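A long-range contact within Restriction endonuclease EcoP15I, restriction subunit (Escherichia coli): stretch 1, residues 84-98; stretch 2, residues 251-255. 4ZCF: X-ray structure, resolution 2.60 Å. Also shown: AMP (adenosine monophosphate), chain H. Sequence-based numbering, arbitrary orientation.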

# COMPACT_ATOMS: atom_id res chain seq x y z
N MET C 84 29.74 -22.15 13.74
CA MET C 84 29.73 -22.93 12.50
C MET C 84 30.51 -22.18 11.47
O MET C 84 30.28 -20.99 11.30
CB MET C 84 28.30 -23.14 12.00
CG MET C 84 27.39 -23.76 13.01
SD MET C 84 26.29 -24.90 12.22
CE MET C 84 25.18 -25.09 13.44
N GLU C 85 31.42 -22.87 10.78
CA GLU C 85 32.22 -22.22 9.74
C GLU C 85 31.39 -21.90 8.47
O GLU C 85 30.29 -22.43 8.28
CB GLU C 85 33.49 -23.03 9.41
CG GLU C 85 34.67 -22.21 8.93
CD GLU C 85 34.88 -20.81 9.50
OE1 GLU C 85 35.45 -20.68 10.61
OE2 GLU C 85 34.53 -19.84 8.79
N THR C 86 31.93 -20.99 7.63
CA THR C 86 31.33 -20.57 6.36
C THR C 86 31.16 -21.78 5.43
O THR C 86 32.08 -22.59 5.30
CB THR C 86 32.13 -19.40 5.74
OG1 THR C 86 32.37 -18.42 6.75
CG2 THR C 86 31.40 -18.75 4.56
N GLY C 87 29.97 -21.89 4.85
CA GLY C 87 29.58 -22.95 3.93
C GLY C 87 29.11 -24.23 4.59
O GLY C 87 29.10 -25.27 3.92
N THR C 88 28.73 -24.17 5.89
CA THR C 88 28.25 -25.33 6.66
C THR C 88 26.74 -25.32 6.96
O THR C 88 26.24 -26.21 7.66
CB THR C 88 29.12 -25.59 7.92
OG1 THR C 88 28.94 -24.55 8.87
CG2 THR C 88 30.60 -25.80 7.60
N GLY C 89 26.04 -24.32 6.42
CA GLY C 89 24.60 -24.15 6.57
C GLY C 89 24.11 -23.65 7.92
O GLY C 89 23.19 -24.25 8.50
N LYS C 90 24.71 -22.54 8.44
CA LYS C 90 24.31 -21.98 9.74
C LYS C 90 22.89 -21.36 9.71
O LYS C 90 22.18 -21.39 10.73
CB LYS C 90 25.35 -21.01 10.34
CG LYS C 90 25.63 -19.74 9.54
CD LYS C 90 25.99 -18.57 10.44
CE LYS C 90 26.52 -17.40 9.66
NZ LYS C 90 28.00 -17.47 9.47
N THR C 91 22.49 -20.83 8.53
CA THR C 91 21.18 -20.23 8.26
C THR C 91 20.11 -21.31 8.37
O THR C 91 19.18 -21.14 9.15
CB THR C 91 21.21 -19.50 6.91
OG1 THR C 91 22.36 -18.66 6.86
CG2 THR C 91 19.98 -18.66 6.67
N TYR C 92 20.26 -22.43 7.63
CA TYR C 92 19.33 -23.56 7.72
C TYR C 92 19.17 -24.03 9.19
O TYR C 92 18.04 -24.28 9.62
CB TYR C 92 19.79 -24.73 6.84
CG TYR C 92 18.94 -25.97 7.03
CD1 TYR C 92 17.72 -26.11 6.38
CD2 TYR C 92 19.34 -26.99 7.89
CE1 TYR C 92 16.92 -27.24 6.57
CE2 TYR C 92 18.55 -28.12 8.10
CZ TYR C 92 17.34 -28.24 7.44
OH TYR C 92 16.55 -29.34 7.67
N THR C 93 20.30 -24.16 9.94
CA THR C 93 20.36 -24.59 11.34
C THR C 93 19.55 -23.67 12.27
O THR C 93 18.73 -24.18 13.03
CB THR C 93 21.81 -24.82 11.78
OG1 THR C 93 22.40 -25.87 10.99
CG2 THR C 93 21.93 -25.15 13.26
N TYR C 94 19.76 -22.34 12.20
CA TYR C 94 19.00 -21.43 13.02
C TYR C 94 17.51 -21.39 12.68
O TYR C 94 16.68 -21.22 13.56
CB TYR C 94 19.66 -20.05 13.19
CG TYR C 94 19.64 -19.04 12.06
CD1 TYR C 94 18.43 -18.52 11.59
CD2 TYR C 94 20.81 -18.43 11.63
CE1 TYR C 94 18.41 -17.51 10.62
CE2 TYR C 94 20.80 -17.43 10.67
CZ TYR C 94 19.60 -16.98 10.16
OH TYR C 94 19.60 -15.98 9.21
N ILE C 95 17.18 -21.61 11.40
CA ILE C 95 15.79 -21.67 10.96
C ILE C 95 15.16 -22.95 11.50
O ILE C 95 14.08 -22.88 12.08
CB ILE C 95 15.63 -21.47 9.43
CG1 ILE C 95 16.01 -20.02 9.04
CG2 ILE C 95 14.20 -21.78 9.02
CD1 ILE C 95 16.42 -19.81 7.57
N LYS C 96 15.85 -24.09 11.36
CA LYS C 96 15.35 -25.37 11.89
C LYS C 96 15.16 -25.30 13.41
O LYS C 96 14.19 -25.86 13.90
CB LYS C 96 16.23 -26.56 11.47
CG LYS C 96 15.47 -27.87 11.60
CD LYS C 96 16.27 -29.08 11.13
CE LYS C 96 15.91 -30.32 11.92
NZ LYS C 96 14.44 -30.59 11.93
N THR C 97 16.03 -24.57 14.12
CA THR C 97 15.92 -24.37 15.57
C THR C 97 14.65 -23.55 15.91
O THR C 97 13.96 -23.88 16.87
CB THR C 97 17.21 -23.77 16.14
OG1 THR C 97 18.34 -24.41 15.56
CG2 THR C 97 17.28 -23.91 17.64
N ILE C 98 14.33 -22.51 15.10
CA ILE C 98 13.13 -21.67 15.25
C ILE C 98 11.86 -22.55 15.24
O ILE C 98 10.93 -22.32 16.03
CB ILE C 98 13.13 -20.58 14.15
CG1 ILE C 98 13.91 -19.35 14.61
CG2 ILE C 98 11.70 -20.21 13.67
CD1 ILE C 98 14.48 -18.52 13.48
N ARG C 251 23.38 -16.60 19.11
CA ARG C 251 24.36 -16.02 18.17
C ARG C 251 24.98 -17.07 17.27
O ARG C 251 25.41 -18.13 17.76
CB ARG C 251 25.46 -15.22 18.88
CG ARG C 251 24.97 -14.21 19.93
CD ARG C 251 26.11 -13.35 20.49
NE ARG C 251 27.12 -14.15 21.20
CZ ARG C 251 28.28 -13.67 21.66
NH1 ARG C 251 28.58 -12.39 21.53
NH2 ARG C 251 29.14 -14.48 22.28
N TYR C 252 25.05 -16.80 15.96
CA TYR C 252 25.54 -17.76 14.97
C TYR C 252 26.60 -17.17 14.11
O TYR C 252 26.38 -16.14 13.47
CB TYR C 252 24.40 -18.25 14.06
CG TYR C 252 23.36 -19.07 14.79
CD1 TYR C 252 22.32 -18.46 15.49
CD2 TYR C 252 23.37 -20.46 14.71
CE1 TYR C 252 21.34 -19.21 16.13
CE2 TYR C 252 22.39 -21.23 15.36
CZ TYR C 252 21.39 -20.59 16.08
OH TYR C 252 20.44 -21.32 16.74
N GLY C 253 27.73 -17.86 14.04
CA GLY C 253 28.82 -17.40 13.20
C GLY C 253 30.07 -18.23 13.30
O GLY C 253 30.11 -19.24 14.00
N ALA C 254 31.09 -17.78 12.58
CA ALA C 254 32.40 -18.41 12.51
C ALA C 254 33.42 -17.58 13.32
O ALA C 254 34.52 -18.08 13.61
CB ALA C 254 32.82 -18.50 11.06
N THR C 255 33.06 -16.33 13.69
CA THR C 255 33.92 -15.40 14.44
C THR C 255 33.27 -14.85 15.71
O THR C 255 32.21 -14.22 15.66
CB THR C 255 34.48 -14.29 13.53
OG1 THR C 255 34.95 -14.87 12.31
CG2 THR C 255 35.61 -13.50 14.19
P AMP H . 24.06 -15.91 5.86
O1P AMP H . 25.02 -14.81 6.12
O2P AMP H . 24.53 -16.99 6.76
O3P AMP H . 22.80 -15.45 6.49
O5' AMP H . 23.89 -16.30 4.32
C5' AMP H . 24.13 -17.62 3.89
C4' AMP H . 23.23 -18.01 2.76
O4' AMP H . 23.48 -19.38 2.35
C3' AMP H . 21.80 -17.98 3.21
O3' AMP H . 21.25 -16.70 2.91
C2' AMP H . 21.13 -19.09 2.50
O2' AMP H . 20.55 -18.62 1.27
C1' AMP H . 22.21 -20.06 2.16
N9 AMP H . 22.14 -21.27 2.89
C8 AMP H . 22.36 -21.34 4.18
N7 AMP H . 22.26 -22.64 4.59
C5 AMP H . 22.01 -23.42 3.37
C6 AMP H . 21.82 -24.79 3.01
N6 AMP H . 21.85 -25.81 3.99
N1 AMP H . 21.60 -25.09 1.71
C2 AMP H . 21.55 -24.17 0.76
N3 AMP H . 21.72 -22.87 1.03
C4 AMP H . 21.96 -22.44 2.29

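This is a compact, mostly apolar contact in which the ring of Tyr252, near the end of a strand, packs on the first turns of a helix, while a single backbone hydrogen bond ties the segment before that helix to Gly253. The helix, residues 90-98, and the strand, residues 251-253, run nearly antiparallel, at 158° between their N-to-C directions, with axes 9.3 Å apart at closest approach; together the two stretches bury 419 Å². Tyr252 has the largest share, 124 Å², because its CA-to-CB bond points toward the helix and its ring lies along residues a turn apart. Tyr94 CB sits over one face of that ring, 3.5 Å from the centroid and 17° off the ring normal, a CH-pi contact whose closest atoms are Tyr94 CB and Tyr252 CZ at 3.4 Å. Beyond CB, the Tyr94 side chain leads away, and its ring meets Tyr252 edge-to-face, the edge of Tyr94 toward the face of Tyr252, with centroids 5.4 Å apart and planes at 56°. Thr97 OG1 lies 3.9 Å from Tyr252 OH; Thr97 OG1 itself donates to Thr93 O, 2.6 Å away, within the helix. Thr93 touches the ring more lightly, with CG2 4.5 Å from Tyr252 CE2.

At the start of the helix, Lys90 covers the strand backbone with its aliphatic chain: its CD lies 3.9 Å from Tyr252 O and 4.0 Å from Tyr252 CB. Lys90 NZ passes 3.8 Å from Gly253 CA, while its hydrogen bonding is met elsewhere in the structure. The same side chain also approaches the nucleotide, with Lys90 CE 3.5 Å from AMP O2P. Thr91, whose CA-to-CB bond points away from the strand, places OG1 2.7 Å from AMP O2P. Lys90 thus touches both the strand and AMP, whereas Thr91 contacts AMP but not the strand.

The polar link is Met84 N to Gly253 O, 2.9 Å with an N-H...O angle of 152°. Here the backbones run close, and Glu85 and Ala254 have their CA atoms 4.7 Å apart. Glu85 points its CA-to-CB bond away from stretch 2, yet its carboxylate curls back until OE2 is 3.1 Å from Ala254 CB, a tight approach. Glu85 OE2 accepts a hydrogen bond from Thr86 N at 3.1 Å, which helps hold the carboxylate in place. Leading from this segment toward the helix, a type II turn from Glu85 to Thr88 is braced by Thr88 OG1 donating to Glu85 O at 2.6 Å.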